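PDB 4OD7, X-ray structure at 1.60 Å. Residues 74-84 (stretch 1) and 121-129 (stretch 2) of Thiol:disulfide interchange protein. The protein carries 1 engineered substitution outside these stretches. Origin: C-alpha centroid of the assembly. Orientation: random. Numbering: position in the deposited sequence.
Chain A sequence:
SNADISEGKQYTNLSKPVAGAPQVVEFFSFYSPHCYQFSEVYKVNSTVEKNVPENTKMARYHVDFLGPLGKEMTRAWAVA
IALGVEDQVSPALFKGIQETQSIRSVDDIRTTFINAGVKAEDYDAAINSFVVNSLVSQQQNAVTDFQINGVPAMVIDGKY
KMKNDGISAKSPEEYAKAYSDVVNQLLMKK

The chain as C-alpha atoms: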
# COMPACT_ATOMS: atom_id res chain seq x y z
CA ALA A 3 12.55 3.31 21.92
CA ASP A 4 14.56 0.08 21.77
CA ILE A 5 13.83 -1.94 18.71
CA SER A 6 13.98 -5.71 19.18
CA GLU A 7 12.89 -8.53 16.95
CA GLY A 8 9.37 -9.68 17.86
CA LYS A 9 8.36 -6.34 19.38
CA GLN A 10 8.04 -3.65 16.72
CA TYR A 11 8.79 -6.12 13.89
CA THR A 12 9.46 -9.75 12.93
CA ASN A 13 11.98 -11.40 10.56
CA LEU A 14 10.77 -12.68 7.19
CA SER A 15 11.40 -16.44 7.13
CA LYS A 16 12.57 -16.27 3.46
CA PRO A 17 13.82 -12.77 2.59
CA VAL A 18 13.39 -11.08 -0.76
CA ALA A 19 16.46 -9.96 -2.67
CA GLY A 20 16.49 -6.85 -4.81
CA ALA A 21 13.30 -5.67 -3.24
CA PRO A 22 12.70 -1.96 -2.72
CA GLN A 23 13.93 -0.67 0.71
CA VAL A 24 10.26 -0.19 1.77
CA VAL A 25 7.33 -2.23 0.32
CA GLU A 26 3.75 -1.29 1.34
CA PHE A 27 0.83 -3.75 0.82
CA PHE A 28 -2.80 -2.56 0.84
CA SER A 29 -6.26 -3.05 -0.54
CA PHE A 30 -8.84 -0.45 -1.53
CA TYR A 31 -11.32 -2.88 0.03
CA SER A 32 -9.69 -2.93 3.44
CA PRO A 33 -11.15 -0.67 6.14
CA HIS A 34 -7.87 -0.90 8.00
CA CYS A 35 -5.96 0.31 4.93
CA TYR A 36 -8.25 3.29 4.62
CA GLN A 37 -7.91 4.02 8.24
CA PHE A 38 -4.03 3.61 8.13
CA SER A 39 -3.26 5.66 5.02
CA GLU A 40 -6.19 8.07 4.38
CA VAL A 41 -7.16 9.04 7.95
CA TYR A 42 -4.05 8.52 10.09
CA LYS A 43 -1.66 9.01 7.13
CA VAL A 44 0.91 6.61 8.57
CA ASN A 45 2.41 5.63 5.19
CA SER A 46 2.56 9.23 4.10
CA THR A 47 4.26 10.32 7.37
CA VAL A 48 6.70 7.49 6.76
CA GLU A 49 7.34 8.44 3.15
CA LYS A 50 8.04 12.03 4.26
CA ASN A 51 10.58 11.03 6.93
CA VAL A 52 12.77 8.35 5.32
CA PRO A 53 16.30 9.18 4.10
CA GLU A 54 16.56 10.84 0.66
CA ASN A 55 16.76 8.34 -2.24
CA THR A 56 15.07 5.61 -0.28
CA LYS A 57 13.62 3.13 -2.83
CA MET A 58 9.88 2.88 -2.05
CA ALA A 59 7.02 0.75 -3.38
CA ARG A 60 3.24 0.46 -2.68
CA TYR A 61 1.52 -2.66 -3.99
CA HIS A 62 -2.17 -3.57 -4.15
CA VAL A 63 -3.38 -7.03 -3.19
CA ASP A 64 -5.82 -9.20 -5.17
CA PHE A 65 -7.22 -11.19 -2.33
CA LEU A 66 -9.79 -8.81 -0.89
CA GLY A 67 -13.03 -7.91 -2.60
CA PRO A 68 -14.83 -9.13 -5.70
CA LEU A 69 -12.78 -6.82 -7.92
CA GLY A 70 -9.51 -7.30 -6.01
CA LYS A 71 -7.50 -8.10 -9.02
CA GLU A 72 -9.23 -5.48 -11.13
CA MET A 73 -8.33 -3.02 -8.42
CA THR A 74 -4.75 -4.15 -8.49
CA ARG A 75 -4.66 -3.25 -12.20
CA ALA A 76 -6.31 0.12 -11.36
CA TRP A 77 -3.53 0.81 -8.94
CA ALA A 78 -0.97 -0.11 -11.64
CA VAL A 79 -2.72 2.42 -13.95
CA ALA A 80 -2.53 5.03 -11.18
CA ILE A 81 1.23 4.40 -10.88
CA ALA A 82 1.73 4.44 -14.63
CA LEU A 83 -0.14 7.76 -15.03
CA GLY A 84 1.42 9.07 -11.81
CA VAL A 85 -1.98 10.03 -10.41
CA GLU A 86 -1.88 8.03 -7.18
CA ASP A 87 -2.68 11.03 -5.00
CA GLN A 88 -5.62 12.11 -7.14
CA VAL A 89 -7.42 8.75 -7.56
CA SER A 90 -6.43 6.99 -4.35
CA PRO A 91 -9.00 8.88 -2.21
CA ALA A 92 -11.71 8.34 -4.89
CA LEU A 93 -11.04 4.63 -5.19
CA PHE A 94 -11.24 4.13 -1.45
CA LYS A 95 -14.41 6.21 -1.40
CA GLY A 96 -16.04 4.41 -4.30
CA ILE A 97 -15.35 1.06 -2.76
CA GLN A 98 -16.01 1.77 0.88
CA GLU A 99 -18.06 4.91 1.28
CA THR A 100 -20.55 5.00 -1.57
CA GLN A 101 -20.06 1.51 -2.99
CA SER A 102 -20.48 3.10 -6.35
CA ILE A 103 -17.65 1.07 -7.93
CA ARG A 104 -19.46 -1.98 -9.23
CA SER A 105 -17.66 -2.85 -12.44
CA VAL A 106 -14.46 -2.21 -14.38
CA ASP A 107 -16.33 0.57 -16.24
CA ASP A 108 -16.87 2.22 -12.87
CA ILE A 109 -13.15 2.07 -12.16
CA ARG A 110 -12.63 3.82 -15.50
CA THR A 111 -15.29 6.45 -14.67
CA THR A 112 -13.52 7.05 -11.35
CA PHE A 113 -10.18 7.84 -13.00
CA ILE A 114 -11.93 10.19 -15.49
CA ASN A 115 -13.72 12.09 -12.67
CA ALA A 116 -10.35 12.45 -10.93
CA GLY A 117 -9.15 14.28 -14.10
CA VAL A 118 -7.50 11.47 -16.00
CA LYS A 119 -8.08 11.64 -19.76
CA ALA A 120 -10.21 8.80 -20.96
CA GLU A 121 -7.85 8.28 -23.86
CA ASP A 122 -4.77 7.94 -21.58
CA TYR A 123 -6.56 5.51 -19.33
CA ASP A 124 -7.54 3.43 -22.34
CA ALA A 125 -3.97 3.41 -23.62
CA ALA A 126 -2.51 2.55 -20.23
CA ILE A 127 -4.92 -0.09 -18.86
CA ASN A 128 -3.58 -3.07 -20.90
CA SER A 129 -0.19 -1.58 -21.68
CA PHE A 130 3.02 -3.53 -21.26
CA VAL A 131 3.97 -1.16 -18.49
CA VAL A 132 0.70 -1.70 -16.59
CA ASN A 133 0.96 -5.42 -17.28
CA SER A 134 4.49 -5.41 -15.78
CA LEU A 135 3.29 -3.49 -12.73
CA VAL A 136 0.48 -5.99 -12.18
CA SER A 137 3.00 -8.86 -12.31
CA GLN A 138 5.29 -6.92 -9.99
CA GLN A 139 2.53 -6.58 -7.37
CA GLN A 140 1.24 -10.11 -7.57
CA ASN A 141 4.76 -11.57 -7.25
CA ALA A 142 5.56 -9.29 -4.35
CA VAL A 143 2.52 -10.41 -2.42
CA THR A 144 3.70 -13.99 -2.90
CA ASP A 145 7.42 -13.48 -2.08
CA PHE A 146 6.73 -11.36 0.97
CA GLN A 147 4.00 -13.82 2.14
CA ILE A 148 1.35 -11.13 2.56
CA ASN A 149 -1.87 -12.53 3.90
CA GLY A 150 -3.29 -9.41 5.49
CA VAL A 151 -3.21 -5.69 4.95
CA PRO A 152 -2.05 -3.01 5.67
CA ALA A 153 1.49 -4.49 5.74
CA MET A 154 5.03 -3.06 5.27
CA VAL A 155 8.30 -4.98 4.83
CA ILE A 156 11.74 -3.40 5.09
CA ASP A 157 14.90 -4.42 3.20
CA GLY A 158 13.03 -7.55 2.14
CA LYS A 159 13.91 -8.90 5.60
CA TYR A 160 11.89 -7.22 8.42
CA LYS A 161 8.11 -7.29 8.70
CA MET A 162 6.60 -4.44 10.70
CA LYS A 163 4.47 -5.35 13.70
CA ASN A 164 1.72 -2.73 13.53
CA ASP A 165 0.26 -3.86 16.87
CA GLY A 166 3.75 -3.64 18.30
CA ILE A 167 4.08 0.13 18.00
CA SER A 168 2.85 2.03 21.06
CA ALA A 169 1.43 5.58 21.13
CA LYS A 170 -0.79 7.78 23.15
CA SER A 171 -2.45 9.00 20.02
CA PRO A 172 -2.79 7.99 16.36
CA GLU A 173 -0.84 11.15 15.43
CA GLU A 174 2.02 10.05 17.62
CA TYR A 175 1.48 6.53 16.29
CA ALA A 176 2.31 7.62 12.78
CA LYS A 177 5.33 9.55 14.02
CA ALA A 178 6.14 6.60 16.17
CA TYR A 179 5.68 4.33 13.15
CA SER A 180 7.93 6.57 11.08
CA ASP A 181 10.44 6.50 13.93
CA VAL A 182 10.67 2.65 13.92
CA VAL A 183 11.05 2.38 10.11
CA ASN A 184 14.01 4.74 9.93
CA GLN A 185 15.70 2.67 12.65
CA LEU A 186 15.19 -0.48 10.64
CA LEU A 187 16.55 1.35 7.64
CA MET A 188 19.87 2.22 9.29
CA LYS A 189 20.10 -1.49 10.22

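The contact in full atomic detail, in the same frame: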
# COMPACT_ATOMS: atom_id res chain seq x y z
N THR A 74 -6.20 -4.11 -8.38
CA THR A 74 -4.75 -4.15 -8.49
C THR A 74 -4.27 -3.57 -9.81
O THR A 74 -3.30 -2.85 -9.82
CB THR A 74 -4.24 -5.59 -8.36
OG1 THR A 74 -4.52 -6.04 -7.04
CG2 THR A 74 -2.76 -5.71 -8.63
N ARG A 75 -4.97 -3.86 -10.90
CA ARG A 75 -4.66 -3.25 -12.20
C ARG A 75 -4.92 -1.73 -12.19
O ARG A 75 -4.12 -0.99 -12.70
CB ARG A 75 -5.45 -3.92 -13.32
CG ARG A 75 -5.11 -3.39 -14.73
CD ARG A 75 -5.68 -4.35 -15.78
NE ARG A 75 -4.96 -5.63 -15.82
CZ ARG A 75 -3.85 -5.87 -16.49
NH1 ARG A 75 -3.28 -4.94 -17.24
NH2 ARG A 75 -3.31 -7.06 -16.41
N ALA A 76 -6.01 -1.29 -11.56
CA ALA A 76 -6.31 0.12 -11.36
C ALA A 76 -5.15 0.82 -10.68
O ALA A 76 -4.77 1.92 -11.04
CB ALA A 76 -7.57 0.29 -10.52
N TRP A 77 -4.61 0.18 -9.66
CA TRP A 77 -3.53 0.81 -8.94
C TRP A 77 -2.29 0.90 -9.84
O TRP A 77 -1.58 1.88 -9.81
CB TRP A 77 -3.21 0.05 -7.66
CG TRP A 77 -2.12 0.72 -6.83
CD1 TRP A 77 -0.95 0.18 -6.45
CD2 TRP A 77 -2.13 2.05 -6.29
NE1 TRP A 77 -0.24 1.05 -5.71
CE2 TRP A 77 -0.94 2.22 -5.59
CE3 TRP A 77 -3.04 3.10 -6.32
CZ2 TRP A 77 -0.62 3.40 -4.92
CZ3 TRP A 77 -2.73 4.28 -5.63
CH2 TRP A 77 -1.53 4.42 -4.97
N ALA A 78 -2.04 -0.15 -10.62
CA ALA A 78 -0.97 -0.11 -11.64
C ALA A 78 -1.18 1.06 -12.63
O ALA A 78 -0.23 1.63 -13.09
CB ALA A 78 -0.87 -1.43 -12.38
N VAL A 79 -2.42 1.29 -13.07
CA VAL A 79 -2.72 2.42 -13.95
C VAL A 79 -2.40 3.73 -13.23
O VAL A 79 -1.86 4.66 -13.83
CB VAL A 79 -4.18 2.39 -14.42
CG1 VAL A 79 -4.55 3.68 -15.16
CG2 VAL A 79 -4.41 1.18 -15.31
N ALA A 80 -2.76 3.82 -11.95
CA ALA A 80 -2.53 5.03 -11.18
C ALA A 80 -1.04 5.34 -11.12
O ALA A 80 -0.65 6.52 -11.20
CB ALA A 80 -3.10 4.88 -9.81
N ILE A 81 -0.23 4.30 -10.91
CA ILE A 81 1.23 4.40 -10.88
C ILE A 81 1.73 4.82 -12.24
O ILE A 81 2.56 5.72 -12.33
CB ILE A 81 1.89 3.11 -10.46
CG1 ILE A 81 1.50 2.80 -9.00
CG2 ILE A 81 3.41 3.19 -10.61
CD1 ILE A 81 1.83 1.43 -8.59
N ALA A 82 1.26 4.15 -13.29
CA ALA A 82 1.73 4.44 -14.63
C ALA A 82 1.43 5.89 -15.06
O ALA A 82 2.23 6.51 -15.80
CB ALA A 82 1.13 3.45 -15.64
N LEU A 83 0.27 6.41 -14.66
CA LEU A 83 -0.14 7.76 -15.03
C LEU A 83 0.39 8.75 -14.02
O LEU A 83 0.30 9.95 -14.24
CB LEU A 83 -1.66 7.87 -15.16
CG LEU A 83 -2.22 6.99 -16.28
CD1 LEU A 83 -3.68 7.15 -16.47
CD2 LEU A 83 -1.47 7.17 -17.60
N GLY A 84 0.87 8.25 -12.87
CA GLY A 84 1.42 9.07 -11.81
C GLY A 84 0.34 9.88 -11.11
O GLY A 84 0.61 10.97 -10.62
N GLU A 121 -8.67 8.88 -22.84
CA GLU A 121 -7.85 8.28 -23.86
C GLU A 121 -6.54 7.76 -23.24
O GLU A 121 -6.07 6.70 -23.65
CB GLU A 121 -7.52 9.28 -24.97
CG GLU A 121 -7.04 10.64 -24.50
CD GLU A 121 -8.10 11.71 -24.36
OE1 GLU A 121 -9.27 11.39 -24.08
OE2 GLU A 121 -7.74 12.90 -24.50
N ASP A 122 -5.99 8.43 -22.24
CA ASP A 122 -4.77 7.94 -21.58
C ASP A 122 -5.03 6.65 -20.78
O ASP A 122 -4.25 5.68 -20.80
CB ASP A 122 -4.23 8.96 -20.62
CG ASP A 122 -3.57 10.10 -21.29
OD1 ASP A 122 -3.58 10.17 -22.54
OD2 ASP A 122 -3.09 10.96 -20.54
N TYR A 123 -6.16 6.65 -20.08
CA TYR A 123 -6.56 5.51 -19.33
C TYR A 123 -6.69 4.35 -20.28
O TYR A 123 -6.21 3.29 -19.99
CB TYR A 123 -7.87 5.77 -18.58
CG TYR A 123 -8.31 4.62 -17.69
CD1 TYR A 123 -8.00 4.60 -16.33
CD2 TYR A 123 -9.04 3.56 -18.20
CE1 TYR A 123 -8.42 3.54 -15.51
CE2 TYR A 123 -9.44 2.50 -17.39
CZ TYR A 123 -9.13 2.49 -16.05
OH TYR A 123 -9.55 1.44 -15.24
N ASP A 124 -7.32 4.55 -21.43
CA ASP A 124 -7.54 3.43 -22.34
C ASP A 124 -6.26 2.88 -22.93
O ASP A 124 -6.18 1.69 -23.24
CB ASP A 124 -8.49 3.82 -23.47
CG ASP A 124 -9.92 4.05 -22.98
OD1 ASP A 124 -10.26 3.53 -21.87
OD2 ASP A 124 -10.69 4.72 -23.73
N ALA A 125 -5.29 3.78 -23.10
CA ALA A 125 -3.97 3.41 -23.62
C ALA A 125 -3.20 2.64 -22.57
O ALA A 125 -2.60 1.61 -22.84
CB ALA A 125 -3.21 4.66 -24.03
N ALA A 126 -3.29 3.11 -21.34
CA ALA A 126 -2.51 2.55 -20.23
C ALA A 126 -3.02 1.19 -19.74
O ALA A 126 -2.22 0.36 -19.38
CB ALA A 126 -2.46 3.57 -19.06
N ILE A 127 -4.34 0.97 -19.69
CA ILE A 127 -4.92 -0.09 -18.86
C ILE A 127 -4.41 -1.51 -19.23
O ILE A 127 -4.22 -2.33 -18.33
CB ILE A 127 -6.47 -0.07 -18.90
CG1 ILE A 127 -7.02 -1.12 -17.95
CG2 ILE A 127 -6.99 -0.26 -20.33
CD1 ILE A 127 -8.47 -1.07 -17.82
N ASN A 128 -4.15 -1.78 -20.51
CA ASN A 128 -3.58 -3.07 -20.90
C ASN A 128 -2.20 -2.91 -21.55
O ASN A 128 -1.70 -3.79 -22.25
CB ASN A 128 -4.52 -3.79 -21.84
CG ASN A 128 -5.82 -4.18 -21.17
OD1 ASN A 128 -5.82 -4.83 -20.13
ND2 ASN A 128 -6.93 -3.73 -21.73
N SER A 129 -1.55 -1.81 -21.21
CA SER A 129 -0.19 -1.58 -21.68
C SER A 129 0.79 -2.55 -21.06
O SER A 129 0.53 -3.09 -20.00
CB SER A 129 0.22 -0.13 -21.39
OG SER A 129 0.30 0.12 -20.01

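The contact between residues 74-84 and 121-129 is a small helix-against-helix packing, apolar along most of its length and closed at one end by a single hydrogen bond from an arginine to a backbone carbonyl. It illustrates a general principle: where a helix stops, its last carbonyl groups lose their usual partners within the helix, and a long polar side chain from a neighbouring helix can supply one.

The two helices run at 116° to each other, measured between their N-to-C directions, and their axes approach to 10.3 Å. The backbones come closest where Val 79 faces Ile 127, with a CA to CA distance of 5.9 Å. Near this point Val 79 packs against Ala 126 as well as Ile 127. Together the two stretches bury 386 Å² of surface.

The first helix presents Arg 75, Val 79 and Leu 83, spaced four residues apart. This is the familiar i, i+4 periodicity, which brings successive side chains onto one side of a helix, and all three direct their CA-to-CB bonds toward the second stretch. Val 79 lies at the middle of the row. Its CG1 sits 3.8 Å from CD1 of Tyr 123 and 4.4 Å from CB of Ala 126, while its CG2 lies 3.8 Å from the backbone CA of Ile 127. The two methyls thus reach different neighbours, and the t rotamer spreads them across the opposing surface. Tyr 123 starts out sideways, yet its ring extends nearer to the first helix and meets the valine methyl obliquely.

Leu 83 continues the apolar seam towards the end of its helix. Its CD2 packs 4.0 Å from CB of Ala 126, so that the alanine methyl is touched by both Val 79 and Leu 83. CD1 of the same leucine comes within 4.4 Å of CA of Tyr 123. These are van der Waals contacts, favourable chiefly because they remove hydrocarbon from water. Gly 84 then leaves the helix with positive phi, a conformation that by itself favours glycine, and takes no part in the contact.

At the other end of the row, Arg 75 combines both kinds of chemistry. Its aliphatic portion packs along Ile 127, CD lying 4.1 Å from CG1, before the guanidinium reaches the backbone. There NH1 donates a hydrogen bond to O of Ile 127 at 3.0 Å, with an N-H...acceptor angle of 153°. The carbonyl oxygen lies near the guanidinium plane, where the N-H groups point, whereas OD1 of Asn 128 sits over one face, 3.8 Å from NH1.

Next to the accepting carbonyl, the chain is held by local hydrogen bonds. A type I turn runs from Ala 126 to Ser 129, and O of Ala 126 accepts from both N of Ser 129, at 2.9 Å, and OG of Ser 129, at 2.6 Å.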